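Local structure of putidaredoxin reductase (1Q1R) at residues A182-R187 and I208-Q213. The protein is an FAD-containing reductase that probably passes electrons from NADH to putidaredoxin, the iron-sulfur protein serving the cytochrome P450cam monooxygenase. Residues are numbered along the deposited sequence; the frame is centred on the assembly and turned at random.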
loop_
_atom_site.group_PDB
_atom_site.type_symbol
_atom_site.label_atom_id
_atom_site.label_comp_id
_atom_site.label_asym_id
_atom_site.label_seq_id
_atom_site.Cartn_x
_atom_site.Cartn_y
_atom_site.Cartn_z
ATOM N N ALA A 182 -18.733 -2.059 -10.456
ATOM C CA ALA A 182 -19.320 -1.338 -11.583
ATOM C C ALA A 182 -18.358 -0.337 -12.216
ATOM O O ALA A 182 -18.509 0.037 -13.381
ATOM C CB ALA A 182 -20.588 -0.627 -11.133
ATOM N N ARG A 183 -17.372 0.103 -11.442
ATOM C CA ARG A 183 -16.376 1.052 -11.926
ATOM C C ARG A 183 -15.088 0.834 -11.144
ATOM O O ARG A 183 -15.127 0.473 -9.969
ATOM C CB ARG A 183 -16.880 2.491 -11.750
ATOM C CG ARG A 183 -17.269 2.866 -10.324
ATOM C CD ARG A 183 -17.987 4.219 -10.291
ATOM N NE ARG A 183 -18.389 4.608 -8.938
ATOM C CZ ARG A 183 -17.558 5.074 -8.008
ATOM N NH1 ARG A 183 -16.265 5.219 -8.273
ATOM N NH2 ARG A 183 -18.021 5.392 -6.806
ATOM N N VAL A 184 -13.947 1.038 -11.791
ATOM C CA VAL A 184 -12.672 0.836 -11.113
ATOM C C VAL A 184 -12.514 1.805 -9.948
ATOM O O VAL A 184 -13.004 2.934 -9.997
ATOM C CB VAL A 184 -11.473 1.023 -12.078
ATOM C CG1 VAL A 184 -11.566 0.024 -13.223
ATOM C CG2 VAL A 184 -11.446 2.441 -12.613
ATOM N N LEU A 185 -11.838 1.353 -8.897
ATOM C CA LEU A 185 -11.599 2.192 -7.730
ATOM C C LEU A 185 -12.909 2.714 -7.152
ATOM O O LEU A 185 -12.945 3.785 -6.548
ATOM C CB LEU A 185 -10.704 3.373 -8.128
ATOM C CG LEU A 185 -9.310 3.004 -8.645
ATOM C CD1 LEU A 185 -8.648 4.207 -9.298
ATOM C CD2 LEU A 185 -8.474 2.482 -7.491
ATOM N N GLU A 186 -13.979 1.947 -7.336
ATOM C CA GLU A 186 -15.300 2.338 -6.852
ATOM C C GLU A 186 -15.371 2.689 -5.370
ATOM O O GLU A 186 -16.077 3.617 -4.980
ATOM C CB GLU A 186 -16.318 1.233 -7.159
ATOM C CG GLU A 186 -17.586 1.311 -6.313
ATOM C CD GLU A 186 -18.707 0.443 -6.846
ATOM O OE1 GLU A 186 -19.487 -0.084 -6.029
ATOM O OE2 GLU A 186 -18.821 0.300 -8.081
ATOM N N ARG A 187 -14.634 1.958 -4.544
ATOM C CA ARG A 187 -14.669 2.201 -3.110
ATOM C C ARG A 187 -13.933 3.439 -2.604
ATOM O O ARG A 187 -14.267 3.963 -1.540
ATOM C CB ARG A 187 -14.146 0.971 -2.367
ATOM C CG ARG A 187 -14.955 -0.287 -2.624
ATOM C CD ARG A 187 -14.580 -1.384 -1.644
ATOM N NE ARG A 187 -14.675 -0.914 -0.263
ATOM C CZ ARG A 187 -14.675 -1.711 0.801
ATOM N NH1 ARG A 187 -14.588 -3.027 0.647
ATOM N NH2 ARG A 187 -14.766 -1.192 2.021
ATOM N N ILE A 208 -10.863 -2.454 -20.558
ATOM C CA ILE A 208 -11.364 -2.583 -19.193
ATOM C C ILE A 208 -12.791 -3.119 -19.173
ATOM O O ILE A 208 -13.682 -2.561 -19.815
ATOM C CB ILE A 208 -11.336 -1.217 -18.470
ATOM C CG1 ILE A 208 -9.886 -0.757 -18.303
ATOM C CG2 ILE A 208 -12.036 -1.317 -17.119
ATOM C CD1 ILE A 208 -9.737 0.605 -17.674
ATOM N N ARG A 209 -12.998 -4.201 -18.431
ATOM C CA ARG A 209 -14.318 -4.808 -18.317
ATOM C C ARG A 209 -14.779 -4.800 -16.871
ATOM O O ARG A 209 -14.336 -5.608 -16.056
ATOM C CB ARG A 209 -14.291 -6.241 -18.857
ATOM C CG ARG A 209 -13.717 -6.315 -20.257
ATOM C CD ARG A 209 -14.133 -7.561 -21.006
ATOM N NE ARG A 209 -13.694 -7.478 -22.397
ATOM C CZ ARG A 209 -14.199 -8.202 -23.391
ATOM N NH1 ARG A 209 -15.172 -9.073 -23.152
ATOM N NH2 ARG A 209 -13.733 -8.051 -24.624
ATOM N N THR A 210 -15.671 -3.868 -16.557
ATOM C CA THR A 210 -16.200 -3.744 -15.208
ATOM C C THR A 210 -17.425 -4.636 -15.047
ATOM O O THR A 210 -17.981 -5.117 -16.029
ATOM C CB THR A 210 -16.585 -2.288 -14.903
ATOM O OG1 THR A 210 -17.451 -1.800 -15.933
ATOM C CG2 THR A 210 -15.340 -1.413 -14.838
ATOM N N GLY A 211 -17.841 -4.857 -13.806
ATOM C CA GLY A 211 -18.990 -5.708 -13.569
ATOM C C GLY A 211 -18.757 -7.082 -14.172
ATOM O O GLY A 211 -19.696 -7.756 -14.602
ATOM N N THR A 212 -17.493 -7.496 -14.206
ATOM C CA THR A 212 -17.132 -8.794 -14.764
ATOM C C THR A 212 -16.593 -9.710 -13.679
ATOM O O THR A 212 -15.784 -9.299 -12.849
ATOM C CB THR A 212 -16.065 -8.654 -15.867
ATOM O OG1 THR A 212 -16.592 -7.873 -16.948
ATOM C CG2 THR A 212 -15.659 -10.023 -16.387
ATOM N N GLN A 213 -17.049 -10.958 -13.693
ATOM C CA GLN A 213 -16.627 -11.943 -12.711
ATOM C C GLN A 213 -15.961 -13.138 -13.402
ATOM O O GLN A 213 -16.499 -13.686 -14.369
ATOM C CB GLN A 213 -17.839 -12.412 -11.902
ATOM C CG GLN A 213 -17.516 -13.394 -10.792
ATOM C CD GLN A 213 -18.762 -13.895 -10.082
ATOM O OE1 GLN A 213 -19.623 -14.544 -10.688
ATOM N NE2 GLN A 213 -18.866 -13.596 -8.791
#
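A182 and G211 bring the two backbones together, their CA atoms 4.8 Å apart, and from there the loop 182-184 runs 142° away from the direction of 208-211. T210 carries most of the meeting. Its OG1 lies 3.3 Å from A182 O, close enough for a weak hydrogen bond, though the proton has another acceptor within reach; the hydroxyl sits between the backbone N and the carbonyl carbon of its own residue (chi1 53°). That rotation leaves the methyl CG2 facing the loop, 4.0 Å from R183 CA, so a threonine suits the place: one branch is polar for a carbonyl, the other apolar for a backbone carbon. An alanine in place of T210 would keep neither branch, and A182 O would probably lose this nearby hydroxyl while a gap opened beside R183 CA. Deeper in, V184 CG1 packs on I208 CG2 at 4.1 Å, the two branched side chains crossing at about a right angle; both residues are buried, where aliphatic groups belong. At the exposed end, G211 adopts a positive phi of 57°, a conformation that favours glycine. V184 and L185 are the central pair of a type II beta turn running from R183 to E186, and E186 CA lies over one face of the R183 guanidinium, whose NH1 bonds to S194 OG. The contact joins the loop leaving strand 174-178 for helix 191-204 to the C-terminal end of the outermost strand 207-209, within the beta-alpha-beta crossover linking these parallel strands, consistent with the Rossmann-type NAD-binding domain of the glutathione reductase fold.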